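Local coordinates for fimbria adhesin protein (Klebsiella pneumoniae, PDB 3U4K) that serves as the adhesive subunit of a bacterial fimbria, binding human collagen V through its receptor-binding domain, the part present here, at residues Met37-Val42 / Ala55-Thr60; Ile103-Ser108 / Leu137-Thr142. All coordinates share one frame; numbering follows the deposited sequence.

Interaction 1. Residues Met37-Val42 / Ala55-Thr60; sequences MAMGRV and ATKTWT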
HETATM    1  N   MSE A  37       8.167  -3.115  -1.772  1.00 62.47           N
HETATM    2  CA  MSE A  37       8.211  -1.731  -1.284  1.00 65.01           C
HETATM    3  C   MSE A  37       9.480  -1.385  -0.536  1.00 66.06           C
HETATM    4  O   MSE A  37       9.444  -0.629   0.436  1.00 66.38           O
HETATM    5  CB  MSE A  37       6.976  -1.472  -0.419  1.00 66.09           C
HETATM    6  CG  MSE A  37       5.687  -1.631  -1.227  1.00 70.52           C
HETATM    7 SE   MSE A  37       4.106  -1.020  -0.211  1.00 75.42          SE
HETATM    8  CE  MSE A  37       4.204  -2.293   1.292  1.00 73.38           C
ATOM      9  N   ALA A  38      10.612  -1.923  -0.991  1.00 67.09           N
ATOM     10  CA  ALA A  38      11.908  -1.698  -0.344  1.00 68.93           C
ATOM     11  C   ALA A  38      12.295  -0.219  -0.328  1.00 71.15           C
ATOM     12  O   ALA A  38      12.363   0.426  -1.378  1.00 71.55           O
ATOM     13  CB  ALA A  38      12.992  -2.528  -1.019  1.00 68.56           C
HETATM   14  N   MSE A  39      12.539   0.308   0.872  1.00 72.60           N
HETATM   15  CA  MSE A  39      12.877   1.724   1.050  1.00 71.85           C
HETATM   16  C   MSE A  39      14.235   1.893   1.679  1.00 70.19           C
HETATM   17  O   MSE A  39      14.795   2.988   1.662  1.00 70.78           O
HETATM   18  CB  MSE A  39      11.808   2.433   1.885  1.00 72.87           C
HETATM   19  CG  MSE A  39      10.498   2.570   1.106  1.00 77.76           C
HETATM   20 SE   MSE A  39       9.324   4.008   1.794  1.00 82.79          SE
HETATM   21  CE  MSE A  39      10.576   5.525   1.624  1.00 81.45           C
ATOM     22  N   GLY A  40      14.781   0.812   2.232  1.00 69.18           N
ATOM     23  CA  GLY A  40      16.073   0.855   2.918  1.00 68.34           C
ATOM     24  C   GLY A  40      16.017   1.506   4.292  1.00 69.71           C
ATOM     25  O   GLY A  40      14.990   1.456   4.981  1.00 66.76           O
ATOM     26  N   ARG A  41      17.126   2.131   4.680  1.00 70.45           N
ATOM     27  CA  ARG A  41      17.292   2.700   6.018  1.00 69.50           C
ATOM     28  C   ARG A  41      16.813   4.151   6.081  1.00 67.62           C
ATOM     29  O   ARG A  41      17.131   4.955   5.203  1.00 68.26           O
ATOM     30  CB  ARG A  41      18.760   2.600   6.433  1.00 73.36           C
ATOM     31  CG  ARG A  41      19.012   2.661   7.929  1.00 79.61           C
ATOM     32  CD  ARG A  41      20.455   2.295   8.244  1.00 83.31           C
ATOM     33  NE  ARG A  41      20.836   2.664   9.606  1.00 88.03           N
ATOM     34  CZ  ARG A  41      21.332   3.850   9.958  1.00 91.28           C
ATOM     35  NH1 ARG A  41      21.512   4.805   9.052  1.00 90.42           N
ATOM     36  NH2 ARG A  41      21.647   4.084  11.227  1.00 91.87           N
ATOM     37  N   VAL A  42      16.050   4.479   7.121  1.00 65.05           N
ATOM     38  CA  VAL A  42      15.481   5.824   7.283  1.00 65.14           C
ATOM     39  C   VAL A  42      15.707   6.362   8.701  1.00 65.73           C
ATOM     40  O   VAL A  42      15.405   5.679   9.684  1.00 64.60           O
ATOM     41  CB  VAL A  42      13.966   5.843   6.955  1.00 64.71           C
ATOM     42  CG1 VAL A  42      13.355   7.210   7.246  1.00 65.34           C
ATOM     43  CG2 VAL A  42      13.714   5.452   5.505  1.00 64.74           C
ATOM     44  N   ALA A  55       9.383   9.861   5.214  1.00 62.99           N
ATOM     45  CA  ALA A  55       9.913   9.395   3.938  1.00 63.29           C
ATOM     46  C   ALA A  55       8.788   8.914   3.024  1.00 63.49           C
ATOM     47  O   ALA A  55       7.745   8.450   3.495  1.00 64.27           O
ATOM     48  CB  ALA A  55      10.939   8.294   4.153  1.00 62.10           C
ATOM     49  N   THR A  56       9.010   9.038   1.719  1.00 62.91           N
ATOM     50  CA  THR A  56       8.037   8.622   0.716  1.00 63.23           C
ATOM     51  C   THR A  56       8.723   7.895  -0.443  1.00 63.68           C
ATOM     52  O   THR A  56       9.882   8.177  -0.763  1.00 64.59           O
ATOM     53  CB  THR A  56       7.201   9.822   0.204  1.00 63.85           C
ATOM     54  OG1 THR A  56       6.150   9.353  -0.646  1.00 65.97           O
ATOM     55  CG2 THR A  56       8.062  10.820  -0.565  1.00 63.96           C
ATOM     56  N   LYS A  57       8.014   6.950  -1.055  1.00 64.07           N
ATOM     57  CA  LYS A  57       8.523   6.266  -2.247  1.00 65.39           C
ATOM     58  C   LYS A  57       7.408   5.940  -3.234  1.00 65.48           C
ATOM     59  O   LYS A  57       6.316   5.523  -2.838  1.00 66.01           O
ATOM     60  CB  LYS A  57       9.296   5.000  -1.876  1.00 65.45           C
ATOM     61  CG  LYS A  57      10.326   4.591  -2.914  1.00 66.44           C
ATOM     62  CD  LYS A  57      11.260   3.512  -2.387  1.00 67.04           C
ATOM     63  CE  LYS A  57      12.644   3.615  -3.013  1.00 67.65           C
ATOM     64  NZ  LYS A  57      12.604   3.611  -4.500  1.00 66.16           N
ATOM     65  N   THR A  58       7.703   6.121  -4.519  1.00 64.06           N
ATOM     66  CA  THR A  58       6.715   5.940  -5.580  1.00 63.31           C
ATOM     67  C   THR A  58       7.198   4.976  -6.663  1.00 62.19           C
ATOM     68  O   THR A  58       8.271   5.158  -7.236  1.00 62.21           O
ATOM     69  CB  THR A  58       6.305   7.298  -6.193  1.00 61.64           C
ATOM     70  OG1 THR A  58       5.506   8.014  -5.247  1.00 62.38           O
ATOM     71  CG2 THR A  58       5.507   7.116  -7.470  1.00 60.42           C
ATOM     72  N   TRP A  59       6.393   3.949  -6.920  1.00 62.15           N
ATOM     73  CA  TRP A  59       6.621   3.036  -8.030  1.00 64.97           C
ATOM     74  C   TRP A  59       5.595   3.259  -9.102  1.00 67.55           C
ATOM     75  O   TRP A  59       4.428   3.529  -8.812  1.00 66.91           O
ATOM     76  CB  TRP A  59       6.560   1.592  -7.563  1.00 64.74           C
ATOM     77  CG  TRP A  59       7.525   1.280  -6.453  1.00 64.31           C
ATOM     78  CD1 TRP A  59       8.771   0.673  -6.559  1.00 64.25           C
ATOM     79  CD2 TRP A  59       7.351   1.550  -5.022  1.00 65.30           C
ATOM     80  NE1 TRP A  59       9.361   0.553  -5.328  1.00 65.86           N
ATOM     81  CE2 TRP A  59       8.565   1.062  -4.364  1.00 65.36           C
ATOM     82  CE3 TRP A  59       6.350   2.130  -4.247  1.00 66.02           C
ATOM     83  CZ2 TRP A  59       8.746   1.159  -2.993  1.00 64.90           C
ATOM     84  CZ3 TRP A  59       6.546   2.223  -2.864  1.00 64.84           C
ATOM     85  CH2 TRP A  59       7.715   1.746  -2.254  1.00 63.99           C
ATOM     86  N   THR A  60       6.024   3.153 -10.355  1.00 70.23           N
ATOM     87  CA  THR A  60       5.111   3.289 -11.482  1.00 75.18           C
ATOM     88  C   THR A  60       4.874   1.937 -12.159  1.00 78.45           C
ATOM     89  O   THR A  60       5.751   1.066 -12.166  1.00 74.76           O
ATOM     90  CB  THR A  60       5.624   4.314 -12.523  1.00 76.02           C
ATOM     91  OG1 THR A  60       6.829   3.829 -13.130  1.00 76.46           O
ATOM     92  CG2 THR A  60       5.892   5.672 -11.873  1.00 74.23           C
TER
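The indole ring of W59 is held between M37 and K57, which lie over opposite faces. M37, a selenomethionine, lies over one face with CG, while its CA stands on the same side just beyond the rim, 3.4 Å from W59 CZ2. K57 CG sits over the other face, 3.7 Å above the ring plane and offset toward the rim, while A38 O lies at the ring edge near its plane, 4.0 Å from W59 CZ2. This is a contact of the jelly-roll barrel between layers that share no backbone bonds here: the loop leading into strand 40-43 meets strand 53-61 of the antiparallel sheet through side chains, the two segments running roughly antiparallel. The side chains of M37 and W59 cross at about a right angle, and CB of M37 adds an apolar contact to W59 CH2.

Beyond the ring, selenomethionine M39 and K57 slide past each other in opposite directions. M39 CG touches K57 CD at 3.7 Å, and M39 SE lies against K57 CB at a similar separation. The aliphatic part of the lysine thus packs against both M39 and the indole, and its CD also passes 3.4 Å from A38 O. V42 extends the apolar contact toward A55, on which both of its methyls converge.

On the far side of strand 53-61, T56 turns away from this interface and hydrogen bonds through OG1 to D138 OD1. M37, by contrast, also packs on T168 and L170 of strand 166-170, and the backbone of V42 is paired with T176. The bend of M39 at chi3 (57°) swings its methyl over the start of strand 53-61, where CE rests 3.8 Å from A55 CB and 3.6 Å from T56 O.

Interaction 2. Residues Ile103-Ser108 / Leu137-Thr142; sequences IGLRFS and LDIIKT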
ATOM      1  N   ILE A 103       4.963   5.533  14.365  1.00 75.30           N
ATOM      2  CA  ILE A 103       5.244   5.330  12.943  1.00 73.12           C
ATOM      3  C   ILE A 103       3.982   4.925  12.184  1.00 70.61           C
ATOM      4  O   ILE A 103       3.377   3.890  12.472  1.00 70.17           O
ATOM      5  CB  ILE A 103       6.391   4.312  12.725  1.00 73.88           C
ATOM      6  CG1 ILE A 103       7.721   4.866  13.265  1.00 76.33           C
ATOM      7  CG2 ILE A 103       6.526   3.929  11.256  1.00 74.29           C
ATOM      8  CD1 ILE A 103       8.168   6.194  12.682  1.00 74.39           C
ATOM      9  N   GLY A 104       3.597   5.757  11.219  1.00 69.29           N
ATOM     10  CA  GLY A 104       2.400   5.529  10.410  1.00 70.02           C
ATOM     11  C   GLY A 104       2.676   5.173   8.959  1.00 69.25           C
ATOM     12  O   GLY A 104       3.758   5.442   8.433  1.00 69.86           O
ATOM     13  N   LEU A 105       1.686   4.562   8.314  1.00 68.03           N
ATOM     14  CA  LEU A 105       1.791   4.175   6.909  1.00 64.75           C
ATOM     15  C   LEU A 105       0.532   4.544   6.131  1.00 63.71           C
ATOM     16  O   LEU A 105      -0.586   4.270   6.574  1.00 62.49           O
ATOM     17  CB  LEU A 105       2.077   2.676   6.773  1.00 62.73           C
ATOM     18  CG  LEU A 105       3.454   2.145   7.188  1.00 64.72           C
ATOM     19  CD1 LEU A 105       3.522   0.644   6.973  1.00 64.46           C
ATOM     20  CD2 LEU A 105       4.587   2.825   6.433  1.00 66.87           C
ATOM     21  N   ARG A 106       0.726   5.178   4.976  1.00 63.82           N
ATOM     22  CA  ARG A 106      -0.371   5.501   4.072  1.00 63.54           C
ATOM     23  C   ARG A 106      -0.054   5.025   2.653  1.00 63.72           C
ATOM     24  O   ARG A 106       0.984   5.369   2.083  1.00 63.19           O
ATOM     25  CB  ARG A 106      -0.676   7.000   4.101  1.00 63.45           C
ATOM     26  CG  ARG A 106      -2.020   7.386   3.492  1.00 65.63           C
ATOM     27  CD  ARG A 106      -2.261   8.887   3.570  1.00 67.13           C
ATOM     28  NE  ARG A 106      -1.123   9.636   3.036  1.00 71.83           N
ATOM     29  CZ  ARG A 106      -0.863  10.916   3.293  1.00 72.98           C
ATOM     30  NH1 ARG A 106      -1.662  11.625   4.085  1.00 73.82           N
ATOM     31  NH2 ARG A 106       0.205  11.490   2.755  1.00 70.95           N
ATOM     32  N   PHE A 107      -0.958   4.221   2.101  1.00 65.60           N
ATOM     33  CA  PHE A 107      -0.802   3.672   0.757  1.00 65.08           C
ATOM     34  C   PHE A 107      -1.785   4.353  -0.176  1.00 65.16           C
ATOM     35  O   PHE A 107      -2.980   4.439   0.124  1.00 66.11           O
ATOM     36  CB  PHE A 107      -1.058   2.165   0.752  1.00 63.52           C
ATOM     37  CG  PHE A 107      -0.382   1.424   1.870  1.00 64.61           C
ATOM     38  CD1 PHE A 107      -0.967   1.358   3.134  1.00 64.60           C
ATOM     39  CD2 PHE A 107       0.832   0.778   1.659  1.00 64.81           C
ATOM     40  CE1 PHE A 107      -0.349   0.671   4.167  1.00 62.84           C
ATOM     41  CE2 PHE A 107       1.453   0.085   2.689  1.00 64.79           C
ATOM     42  CZ  PHE A 107       0.862   0.034   3.943  1.00 63.97           C
ATOM     43  N   SER A 108      -1.279   4.839  -1.304  1.00 65.54           N
ATOM     44  CA  SER A 108      -2.108   5.536  -2.277  1.00 66.91           C
ATOM     45  C   SER A 108      -1.773   5.111  -3.703  1.00 67.01           C
ATOM     46  O   SER A 108      -0.668   4.645  -3.986  1.00 66.99           O
ATOM     47  CB  SER A 108      -1.958   7.052  -2.124  1.00 66.58           C
ATOM     48  OG  SER A 108      -0.644   7.464  -2.462  1.00 69.04           O
ATOM     49  N   LEU A 137       3.887   4.854  -1.221  1.00 65.75           N
ATOM     50  CA  LEU A 137       3.940   4.570   0.209  1.00 65.26           C
ATOM     51  C   LEU A 137       4.444   5.794   0.975  1.00 66.34           C
ATOM     52  O   LEU A 137       5.468   6.386   0.623  1.00 65.36           O
ATOM     53  CB  LEU A 137       4.836   3.356   0.481  1.00 64.02           C
ATOM     54  CG  LEU A 137       5.138   2.961   1.932  1.00 65.38           C
ATOM     55  CD1 LEU A 137       3.878   2.569   2.690  1.00 65.25           C
ATOM     56  CD2 LEU A 137       6.161   1.837   1.991  1.00 64.83           C
ATOM     57  N   ASP A 138       3.706   6.170   2.014  1.00 68.81           N
ATOM     58  CA  ASP A 138       4.077   7.298   2.864  1.00 70.89           C
ATOM     59  C   ASP A 138       4.369   6.840   4.282  1.00 71.28           C
ATOM     60  O   ASP A 138       3.558   6.140   4.895  1.00 71.06           O
ATOM     61  CB  ASP A 138       2.965   8.350   2.890  1.00 73.25           C
ATOM     62  CG  ASP A 138       2.959   9.238   1.657  1.00 76.10           C
ATOM     63  OD1 ASP A 138       3.967   9.256   0.916  1.00 76.83           O
ATOM     64  OD2 ASP A 138       1.943   9.931   1.436  1.00 77.71           O
ATOM     65  N   ILE A 139       5.533   7.230   4.792  1.00 70.07           N
ATOM     66  CA  ILE A 139       5.870   7.015   6.197  1.00 67.42           C
ATOM     67  C   ILE A 139       5.612   8.305   6.978  1.00 66.96           C
ATOM     68  O   ILE A 139       6.236   9.339   6.720  1.00 66.41           O
ATOM     69  CB  ILE A 139       7.321   6.525   6.375  1.00 65.90           C
ATOM     70  CG1 ILE A 139       7.531   5.207   5.621  1.00 63.51           C
ATOM     71  CG2 ILE A 139       7.641   6.340   7.852  1.00 67.78           C
ATOM     72  CD1 ILE A 139       8.983   4.818   5.442  1.00 61.47           C
ATOM     73  N   ILE A 140       4.676   8.223   7.922  1.00 65.80           N
ATOM     74  CA  ILE A 140       4.178   9.382   8.662  1.00 67.31           C
ATOM     75  C   ILE A 140       4.625   9.326  10.120  1.00 69.41           C
ATOM     76  O   ILE A 140       4.669   8.245  10.721  1.00 67.53           O
ATOM     77  CB  ILE A 140       2.628   9.439   8.621  1.00 67.38           C
ATOM     78  CG1 ILE A 140       2.091   9.255   7.188  1.00 67.15           C
ATOM     79  CG2 ILE A 140       2.092  10.710   9.281  1.00 65.08           C
ATOM     80  CD1 ILE A 140       2.490  10.331   6.198  1.00 67.32           C
ATOM     81  N   LYS A 141       4.955  10.492  10.678  1.00 70.33           N
ATOM     82  CA  LYS A 141       5.236  10.625  12.105  1.00 72.28           C
ATOM     83  C   LYS A 141       3.927  10.732  12.898  1.00 73.45           C
ATOM     84  O   LYS A 141       3.244  11.760  12.851  1.00 69.73           O
ATOM     85  CB  LYS A 141       6.141  11.834  12.359  1.00 76.05           C
ATOM     86  CG  LYS A 141       6.736  11.898  13.758  1.00 76.87           C
ATOM     87  CD  LYS A 141       7.889  12.884  13.830  1.00 77.62           C
ATOM     88  CE  LYS A 141       8.502  12.935  15.223  1.00 78.29           C
ATOM     89  NZ  LYS A 141       9.762  13.730  15.247  1.00 78.27           N
ATOM     90  N   THR A 142       3.593   9.655  13.613  1.00 78.02           N
ATOM     91  CA  THR A 142       2.327   9.523  14.351  1.00 83.77           C
ATOM     92  C   THR A 142       2.360  10.243  15.702  1.00 87.68           C
ATOM     93  O   THR A 142       1.379  10.872  16.099  1.00 88.75           O
ATOM     94  CB  THR A 142       1.971   8.034  14.584  1.00 86.64           C
ATOM     95  OG1 THR A 142       1.928   7.343  13.331  1.00 90.05           O
ATOM     96  CG2 THR A 142       0.626   7.876  15.299  1.00 88.81           C
TER
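R106 and D138 come together through a bend in the arginine: chi3 of 51° turns NE out of an otherwise extended chain, while D138 sets CG beside its own backbone N (chi1 -79°). The two side chains lie side by side, pointing the same way, and form a salt bridge in which R106 NH2 donates a nearly straight bond of 2.7 Å to D138 OD2. D138 OD2 lies close to the guanidinium plane, but NH2 reaches this oxygen on its anti side and somewhat out of the carboxylate plane, the two planar groups being 64° apart. I140 CD1 lies over one guanidinium face. The other oxygen, D138 OD1, accepts from T56 OG1, so both oxygens of this buried carboxylate are engaged; the adjacent arginine would favour its ionised form.

Beneath this pair runs a regular antiparallel register. G104-I140 and R106-D138 are hydrogen-bonded pairs, each joined by two backbone bonds, including G104 N to I140 O at 2.8 Å. On the opposite sheet face, L105 CD2 touches L137 CD1 (3.8 Å) and I139 CG1 (3.9 Å), and L137 CD1 also meets F107 CE2.

This apolar face looks into the jelly roll, where L137 and I139 pack on I175 and I177 of strand 175-178. Strand 133-141 is flanked within its sheet by 103-111 and 53-61, while L105 continues the pairing outward to Y96 of strand 96-97.

In the fold
From the N terminus, the chain first passes through 37-42 and, after a 12-residue connection, returns along 55-60, so interaction 1 closes a short loop. Interaction 2 opens later and closes a longer excursion of 28 residues, rich in strand, between 103-108 and 137-142. The two loops follow in series, neither nested nor crossed. In space they join at strands 53-61 and 133-141, neighbours in one antiparallel sheet, where I139 N probably hydrogen bonds to A55 O. Selenomethionine M39 touches I139 and L137 from the opposing layer. Interaction 2 is thus bonding within a sheet, whereas interaction 1 ties that sheet, through side chains near the surface, to the segment bearing strand 40-43.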